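Local coordinates for chitinase (Chromobacterium violaceum, PDB 4TXG), which probably hydrolyses the glycosidic bonds of chitin as a family 18 glycoside hydrolase and carries domains associated with carbohydrate binding, at residues 447-452 with 732-737; 703-708 with 715-720. All blocks are in the same frame, centred on the assembly; numbering follows the deposited sequence.

Interaction 1: residues 447-452 with 732-737; sequences YYRGGL and GDFNRV. With CS (cesium ion), chain G.
The outer end of the Phe734 ring, its CE1, CZ and CE2 atoms, fits into the bend that Arg449 makes between its own backbone carbonyl and its guanidinium group. Arg449 follows helix 441-448 of the glycoside hydrolase domain, whereas Phe734 opens strand 734-740 of the C-terminal sheet, and the contact therefore spans two domains. Guanidinium and ring planes stand 80° apart, which rules out a parallel stack. The ring's CZ lies 3.5 Å from Arg449 NH1, and its CE2 is 3.6 Å from Arg449 NH2. On the backbone side, Arg449 O lies in the plane of the ring at its edge, 3.3 Å from Phe734 CE1, where the slightly positive rim of C-H groups suits a carbonyl oxygen. Gly450 CA borders the same edge; a side chain there would be crowded by Tyr447 O, so glycine suits the turn after the helix.

Turns at chi2 and chi3 (-70° and -76°) fold the arginine back so that its head stays close to its own carbonyl, and the aromatic tip is held between the two. NH2 faces Asp733 in a long salt bridge, 3.7 Å from Arg449 NH2 to Asp733 OD2. The aspartate lies next to the aromatic in sequence, and Asp733 CB rests 3.6 Å above one face of the Phe734 ring, offset toward the rim. His768 adds an edge-to-face partner for this ring. While the Phe734 side chain serves the interface, Phe734 O binds a cesium ion at 3.0 Å, with Ser719 OG as another ligand.

No hydrogen bond crosses between the segments. A long charge pair, van der Waals contact of the ring's end with the guanidinium and a C-H edge contact with a carbonyl oxygen join the domains here, interactions less dependent on exact direction than hydrogen bonds.

Interaction 2: residues 703-708 with 715-720; sequences APANIA and LKVVSA. With CS (cesium ion), chain G.
Leu715 packs its CD2 methyl against Ile707 and Ala708 where the chain returns, almost antiparallel, to the loop 703-708 in the beta-sandwich-like C-terminal domain. Leu715 CD2 lies 3.8 Å from Ile707 CG1, and the same methyl also reaches Ala708 CA, so one leucine branch packs on two consecutive residues. Lys716, pointing away from the loop, suits the exposed side of strand 716-719. The segments share no direct hydrogen bond, and water bridges their backbones: one molecule accepts from Val717 N and lies 2.7 Å from Ile707 O, while a second lies 2.9 Å from Leu715 O and is only weakly linked to Ile707 O.

Val717 turns inward. With CG1 anti to the backbone N (chi1 171°), its other methyl faces the loop, Val717 CG2 lying 3.6 Å from Ile707 CG2 and 3.5 Å from Ala705 O; the two beta-branched side chains cross at about a right angle. Val718 and Ser719 then form a classic beta bulge opposite Arg736 of strand 734-740. Beyond it, the small Ala720 meets the equally small Ala705, CB to CB at 4.4 Å. Within the bulge, the short hydroxyl side chain of Ser719 supplies a cesium ligand, OG at 3.2 Å from the ion.

How the interactions relate
Interactions 1 and 2 have centres about 12 Å apart and meet in the six-stranded sheet of the C-terminal domain, where strands 734-740 and 716-719 are neighbours, the latter at the sheet's edge. In sequence, both segments of interaction 2 lie between the two segments of interaction 1. Probable backbone hydrogen bonds from Arg736 N to Ser719 O and from Val718 N to Arg736 O connect them directly, and Asn735 packs on Ala705 and Ala720. The two contacts also share one cesium ion and a water bound to it. Thus one strand joins the local packing within this domain to the interface with the glycoside hydrolase domain.

Interaction 1: residues 447-452 with 732-737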
ATOM      1  N   TYR A 447      -2.282  -6.229   9.746  1.00  6.25           N
ATOM      2  CA  TYR A 447      -3.613  -5.705   9.452  1.00  6.44           C
ATOM      3  C   TYR A 447      -4.151  -6.332   8.155  1.00  6.44           C
ATOM      4  O   TYR A 447      -5.277  -6.839   8.112  1.00  6.77           O
ATOM      5  CB  TYR A 447      -3.598  -4.159   9.333  1.00  6.37           C
ATOM      6  CG  TYR A 447      -4.886  -3.616   8.740  1.00  6.59           C
ATOM      7  CD1 TYR A 447      -5.055  -3.528   7.360  1.00  6.50           C
ATOM      8  CD2 TYR A 447      -5.953  -3.233   9.556  1.00  6.99           C
ATOM      9  CE1 TYR A 447      -6.236  -3.073   6.812  1.00  6.79           C
ATOM     10  CE2 TYR A 447      -7.138  -2.769   9.003  1.00  7.28           C
ATOM     11  CZ  TYR A 447      -7.268  -2.696   7.626  1.00  8.00           C
ATOM     12  OH  TYR A 447      -8.450  -2.224   7.047  1.00  7.75           O
ATOM     13  N   TYR A 448      -3.351  -6.292   7.097  1.00  6.16           N
ATOM     14  CA  TYR A 448      -3.848  -6.729   5.789  1.00  8.18           C
ATOM     15  C   TYR A 448      -4.071  -8.241   5.714  1.00  8.10           C
ATOM     16  O   TYR A 448      -4.865  -8.706   4.896  1.00  7.40           O
ATOM     17  CB  TYR A 448      -2.908  -6.235   4.670  1.00  6.44           C
ATOM     18  CG  TYR A 448      -3.183  -4.760   4.425  1.00  5.91           C
ATOM     19  CD1 TYR A 448      -4.306  -4.362   3.717  1.00  6.31           C
ATOM     20  CD2 TYR A 448      -2.361  -3.772   4.959  1.00  5.74           C
ATOM     21  CE1 TYR A 448      -4.608  -3.021   3.529  1.00  6.23           C
ATOM     22  CE2 TYR A 448      -2.655  -2.417   4.773  1.00  7.30           C
ATOM     23  CZ  TYR A 448      -3.776  -2.053   4.051  1.00  6.87           C
ATOM     24  OH  TYR A 448      -4.100  -0.717   3.853  1.00  7.61           O
ATOM     25  N   ARG A 449      -3.418  -9.009   6.583  1.00  7.56           N
ATOM     26  CA  ARG A 449      -3.658 -10.453   6.607  1.00  7.59           C
ATOM     27  C   ARG A 449      -5.055 -10.809   7.105  1.00  7.00           C
ATOM     28  O   ARG A 449      -5.489 -11.955   6.978  1.00  7.75           O
ATOM     29  CB  ARG A 449      -2.616 -11.159   7.473  1.00  6.59           C
ATOM     30  CG  ARG A 449      -1.242 -11.200   6.828  1.00  6.32           C
ATOM     31  CD  ARG A 449      -1.242 -12.156   5.621  1.00  8.40           C
ATOM     32  NE  ARG A 449      -1.230 -13.533   6.105  1.00 22.47           N
ATOM     33  CZ  ARG A 449      -2.306 -14.285   6.222  1.00 24.10           C
ATOM     34  NH1 ARG A 449      -3.488 -13.812   5.849  1.00 40.27           N
ATOM     35  NH2 ARG A 449      -2.203 -15.512   6.697  1.00 10.59           N
ATOM     36  N   GLY A 450      -5.751  -9.843   7.694  1.00  7.10           N
ATOM     37  CA  GLY A 450      -7.117 -10.083   8.111  1.00  7.55           C
ATOM     38  C   GLY A 450      -7.983 -10.472   6.929  1.00 10.78           C
ATOM     39  O   GLY A 450      -8.881 -11.307   7.059  1.00  8.98           O
ATOM     40  N   GLY A 451      -7.706  -9.883   5.766  1.00  7.50           N
ATOM     41  CA  GLY A 451      -8.546 -10.099   4.596  1.00  7.75           C
ATOM     42  C   GLY A 451      -7.810 -10.608   3.366  1.00  7.55           C
ATOM     43  O   GLY A 451      -8.411 -10.729   2.298  1.00  9.09           O
ATOM     44  N   LEU A 452      -6.517 -10.901   3.518  1.00  7.21           N
ATOM     45  CA  LEU A 452      -5.660 -11.375   2.416  1.00  7.05           C
ATOM     46  C   LEU A 452      -4.706 -12.484   2.863  1.00  7.01           C
ATOM     47  O   LEU A 452      -4.192 -12.439   3.975  1.00  6.89           O
ATOM     48  CB  LEU A 452      -4.807 -10.232   1.844  1.00  6.71           C
ATOM     49  CG  LEU A 452      -5.499  -9.107   1.058  1.00  7.55           C
ATOM     50  CD1 LEU A 452      -4.491  -8.006   0.746  1.00  9.57           C
ATOM     51  CD2 LEU A 452      -6.128  -9.650  -0.217  1.00  8.10           C
ATOM     52  N   GLY A 732       2.226 -13.672  16.046  1.00  9.32           N
ATOM     53  CA  GLY A 732       1.425 -14.570  15.234  1.00  9.43           C
ATOM     54  C   GLY A 732       0.541 -13.777  14.290  1.00 10.32           C
ATOM     55  O   GLY A 732       0.478 -12.553  14.384  1.00  9.65           O
ATOM     56  N   ASP A 733      -0.136 -14.478  13.383  1.00  9.55           N
ATOM     57  CA  ASP A 733      -1.029 -13.859  12.403  1.00  7.42           C
ATOM     58  C   ASP A 733      -2.437 -13.581  12.945  1.00  7.55           C
ATOM     59  O   ASP A 733      -3.018 -12.526  12.665  1.00  9.32           O
ATOM     60  CB  ASP A 733      -1.170 -14.752  11.163  1.00  8.29           C
ATOM     61  CG  ASP A 733       0.103 -14.836  10.338  1.00 14.11           C
ATOM     62  OD1 ASP A 733       1.014 -14.005  10.527  1.00 13.71           O
ATOM     63  OD2 ASP A 733       0.178 -15.734   9.467  1.00 13.41           O
ATOM     64  N   PHE A 734      -2.999 -14.535  13.684  1.00  7.40           N
ATOM     65  CA  PHE A 734      -4.407 -14.423  14.051  1.00  7.27           C
ATOM     66  C   PHE A 734      -4.704 -14.734  15.492  1.00  8.30           C
ATOM     67  O   PHE A 734      -4.080 -15.597  16.110  1.00  8.87           O
ATOM     68  CB  PHE A 734      -5.258 -15.352  13.183  1.00  8.48           C
ATOM     69  CG  PHE A 734      -5.116 -15.096  11.716  1.00  7.93           C
ATOM     70  CD1 PHE A 734      -5.583 -13.913  11.165  1.00  9.41           C
ATOM     71  CD2 PHE A 734      -4.507 -16.030  10.892  1.00 10.62           C
ATOM     72  CE1 PHE A 734      -5.463 -13.673   9.804  1.00  8.53           C
ATOM     73  CE2 PHE A 734      -4.364 -15.789   9.526  1.00 11.88           C
ATOM     74  CZ  PHE A 734      -4.843 -14.617   8.982  1.00  7.52           C
ATOM     75  N   ASN A 735      -5.700 -14.024  16.003  1.00  7.41           N
ATOM     76  CA  ASN A 735      -6.373 -14.416  17.226  1.00  8.87           C
ATOM     77  C   ASN A 735      -7.699 -15.052  16.831  1.00 10.40           C
ATOM     78  O   ASN A 735      -8.566 -14.373  16.278  1.00 10.82           O
ATOM     79  CB  ASN A 735      -6.599 -13.205  18.129  1.00  8.13           C
ATOM     80  CG  ASN A 735      -5.305 -12.565  18.569  1.00 10.49           C
ATOM     81  OD1 ASN A 735      -4.384 -13.253  18.999  1.00 11.85           O
ATOM     82  ND2 ASN A 735      -5.224 -11.241  18.454  1.00 11.38           N
ATOM     83  N   ARG A 736      -7.864 -16.343  17.085  1.00  9.92           N
ATOM     84  CA  ARG A 736      -9.115 -16.976  16.688  1.00 10.29           C
ATOM     85  C   ARG A 736     -10.186 -16.714  17.732  1.00  9.98           C
ATOM     86  O   ARG A 736      -9.968 -16.893  18.926  1.00 10.08           O
ATOM     87  CB  ARG A 736      -8.942 -18.476  16.462  1.00 11.26           C
ATOM     88  CG  ARG A 736     -10.159 -19.087  15.763  1.00  9.71           C
ATOM     89  CD  ARG A 736      -9.836 -20.379  15.023  1.00 11.43           C
ATOM     90  NE  ARG A 736     -11.003 -20.822  14.257  1.00 10.06           N
ATOM     91  CZ  ARG A 736     -11.301 -20.389  13.036  1.00 11.25           C
ATOM     92  NH1 ARG A 736     -10.522 -19.498  12.419  1.00  8.52           N
ATOM     93  NH2 ARG A 736     -12.387 -20.848  12.428  1.00 10.90           N
ATOM     94  N   VAL A 737     -11.347 -16.284  17.253  1.00  7.84           N
ATOM     95  CA  VAL A 737     -12.458 -15.853  18.096  1.00  9.60           C
ATOM     96  C   VAL A 737     -13.578 -16.884  18.029  1.00 12.13           C
ATOM     97  O   VAL A 737     -13.760 -17.521  16.998  1.00 11.56           O
ATOM     98  CB  VAL A 737     -12.960 -14.471  17.632  1.00 16.26           C
ATOM     99  CG1 VAL A 737     -14.347 -14.157  18.170  1.00 19.74           C
ATOM    100  CG2 VAL A 737     -11.952 -13.405  18.025  1.00 18.94           C
TER
HETATM  101 CS    CS G 806      -3.992 -18.620  16.507  1.00 92.17          CS
HETATM  102  O   HOH W   1      -6.042 -19.222  14.069  1.00 19.88           O

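Interaction 2: residues 703-708 with 715-720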
ATOM      1  N   ALA A 703      -5.284  -6.058  15.898  1.00  6.84           N
ATOM      2  CA  ALA A 703      -6.093  -5.674  17.056  1.00  7.31           C
ATOM      3  C   ALA A 703      -5.680  -6.511  18.241  1.00  8.22           C
ATOM      4  O   ALA A 703      -5.392  -7.703  18.091  1.00  7.63           O
ATOM      5  CB  ALA A 703      -7.587  -5.856  16.777  1.00  9.15           C
ATOM      6  N   PRO A 704      -5.644  -5.896  19.428  1.00  8.58           N
ATOM      7  CA  PRO A 704      -5.331  -6.625  20.661  1.00  9.65           C
ATOM      8  C   PRO A 704      -6.298  -7.778  20.875  1.00  8.17           C
ATOM      9  O   PRO A 704      -7.439  -7.720  20.424  1.00  9.68           O
ATOM     10  CB  PRO A 704      -5.495  -5.566  21.756  1.00 11.86           C
ATOM     11  CG  PRO A 704      -5.381  -4.262  21.065  1.00 10.67           C
ATOM     12  CD  PRO A 704      -5.867  -4.459  19.666  1.00  9.70           C
ATOM     13  N   ALA A 705      -5.853  -8.814  21.572  1.00  9.50           N
ATOM     14  CA  ALA A 705      -6.657 -10.027  21.687  1.00 11.47           C
ATOM     15  C   ALA A 705      -7.704  -9.916  22.793  1.00 17.27           C
ATOM     16  O   ALA A 705      -7.940 -10.870  23.535  1.00 26.47           O
ATOM     17  CB  ALA A 705      -5.748 -11.233  21.933  1.00 13.13           C
ATOM     18  N   ASN A 706      -8.340  -8.753  22.898  1.00 12.81           N
ATOM     19  CA  ASN A 706      -9.384  -8.550  23.894  1.00 11.40           C
ATOM     20  C   ASN A 706     -10.735  -8.222  23.257  1.00 11.39           C
ATOM     21  O   ASN A 706     -11.621  -7.649  23.905  1.00 12.85           O
ATOM     22  CB  ASN A 706      -8.977  -7.446  24.870  1.00 13.16           C
ATOM     23  CG  ASN A 706      -8.651  -6.133  24.173  1.00 12.07           C
ATOM     24  OD1 ASN A 706      -8.845  -5.988  22.971  1.00 12.68           O
ATOM     25  ND2 ASN A 706      -8.154  -5.174  24.940  1.00 15.89           N
ATOM     26  N   ILE A 707     -10.890  -8.602  21.995  1.00 13.68           N
ATOM     27  CA  ILE A 707     -12.138  -8.393  21.277  1.00 13.29           C
ATOM     28  C   ILE A 707     -13.303  -9.038  22.037  1.00 13.90           C
ATOM     29  O   ILE A 707     -13.167 -10.118  22.609  1.00 13.93           O
ATOM     30  CB  ILE A 707     -12.039  -8.950  19.843  1.00 20.02           C
ATOM     31  CG1 ILE A 707     -13.354  -8.776  19.081  1.00 19.44           C
ATOM     32  CG2 ILE A 707     -11.621 -10.408  19.871  1.00 24.93           C
ATOM     33  CD1 ILE A 707     -13.182  -8.893  17.566  1.00 21.93           C
ATOM     34  N   ALA A 708     -14.433  -8.348  22.085  1.00 11.20           N
ATOM     35  CA  ALA A 708     -15.571  -8.824  22.857  1.00  9.75           C
ATOM     36  C   ALA A 708     -16.861  -8.408  22.170  1.00 11.23           C
ATOM     37  O   ALA A 708     -16.825  -7.712  21.152  1.00 15.92           O
ATOM     38  CB  ALA A 708     -15.515  -8.281  24.273  1.00 14.53           C
ATOM     39  N   LEU A 715     -18.755 -13.501  23.188  1.00 15.24           N
ATOM     40  CA  LEU A 715     -17.683 -13.586  22.193  1.00 14.25           C
ATOM     41  C   LEU A 715     -16.320 -13.429  22.855  1.00 17.54           C
ATOM     42  O   LEU A 715     -16.131 -12.535  23.679  1.00 16.98           O
ATOM     43  CB  LEU A 715     -17.876 -12.509  21.118  1.00 14.03           C
ATOM     44  CG  LEU A 715     -16.871 -12.407  19.964  1.00 15.67           C
ATOM     45  CD1 LEU A 715     -17.582 -11.911  18.711  1.00 19.67           C
ATOM     46  CD2 LEU A 715     -15.701 -11.493  20.294  1.00 17.31           C
ATOM     47  N   LYS A 716     -15.369 -14.290  22.507  1.00 15.60           N
ATOM     48  CA  LYS A 716     -14.035 -14.183  23.091  1.00 20.14           C
ATOM     49  C   LYS A 716     -12.966 -14.832  22.226  1.00 19.02           C
ATOM     50  O   LYS A 716     -13.262 -15.618  21.329  1.00 14.71           O
ATOM     51  CB  LYS A 716     -14.014 -14.816  24.480  1.00 24.48           C
ATOM     52  CG  LYS A 716     -14.167 -16.325  24.472  1.00 28.80           C
ATOM     53  CD  LYS A 716     -14.346 -16.849  25.890  1.00 39.08           C
ATOM     54  CE  LYS A 716     -14.227 -18.363  25.958  1.00 45.47           C
ATOM     55  NZ  LYS A 716     -15.142 -19.052  25.007  1.00 47.91           N
ATOM     56  N   VAL A 717     -11.711 -14.504  22.508  1.00 17.10           N
ATOM     57  CA  VAL A 717     -10.594 -15.165  21.851  1.00 17.05           C
ATOM     58  C   VAL A 717     -10.368 -16.537  22.462  1.00 17.12           C
ATOM     59  O   VAL A 717     -10.220 -16.659  23.682  1.00 18.77           O
ATOM     60  CB  VAL A 717      -9.311 -14.319  21.969  1.00 14.88           C
ATOM     61  CG1 VAL A 717      -8.087 -15.106  21.489  1.00 16.27           C
ATOM     62  CG2 VAL A 717      -9.483 -13.019  21.194  1.00 16.52           C
ATOM     63  N   VAL A 718     -10.352 -17.573  21.625  1.00 14.28           N
ATOM     64  CA  VAL A 718     -10.101 -18.923  22.107  1.00 17.92           C
ATOM     65  C   VAL A 718      -8.672 -19.359  21.807  1.00 20.37           C
ATOM     66  O   VAL A 718      -8.172 -20.334  22.371  1.00 20.96           O
ATOM     67  CB  VAL A 718     -11.087 -19.951  21.499  1.00 20.39           C
ATOM     68  CG1 VAL A 718     -12.458 -19.771  22.118  1.00 22.49           C
ATOM     69  CG2 VAL A 718     -11.155 -19.819  19.977  1.00 23.12           C
ATOM     70  N   SER A 719      -8.009 -18.618  20.930  1.00 17.16           N
ATOM     71  CA  SER A 719      -6.637 -18.931  20.554  1.00 19.10           C
ATOM     72  C   SER A 719      -5.896 -17.646  20.214  1.00 20.32           C
ATOM     73  O   SER A 719      -6.115 -17.056  19.154  1.00 17.88           O
ATOM     74  CB  SER A 719      -6.607 -19.894  19.370  1.00 22.94           C
ATOM     75  OG  SER A 719      -5.272 -20.213  19.015  1.00 30.90           O
ATOM     76  N   ALA A 720      -5.025 -17.210  21.116  1.00 17.76           N
ATOM     77  CA  ALA A 720      -4.324 -15.950  20.923  1.00 19.78           C
ATOM     78  C   ALA A 720      -3.027 -16.161  20.160  1.00 17.31           C
ATOM     79  O   ALA A 720      -2.114 -16.813  20.652  1.00 20.46           O
ATOM     80  CB  ALA A 720      -4.045 -15.284  22.268  1.00 17.08           C
TER
HETATM   81 CS    CS G 806      -3.992 -18.620  16.507  1.00 92.17          CS
HETATM   82  O   HOH W   2     -11.307 -11.674  23.845  1.00 20.41           O
HETATM   83  O   HOH W   3     -14.247 -11.338  25.571  1.00 29.52           O
HETATM   84  O   HOH W   1      -6.042 -19.222  14.069  1.00 19.88           O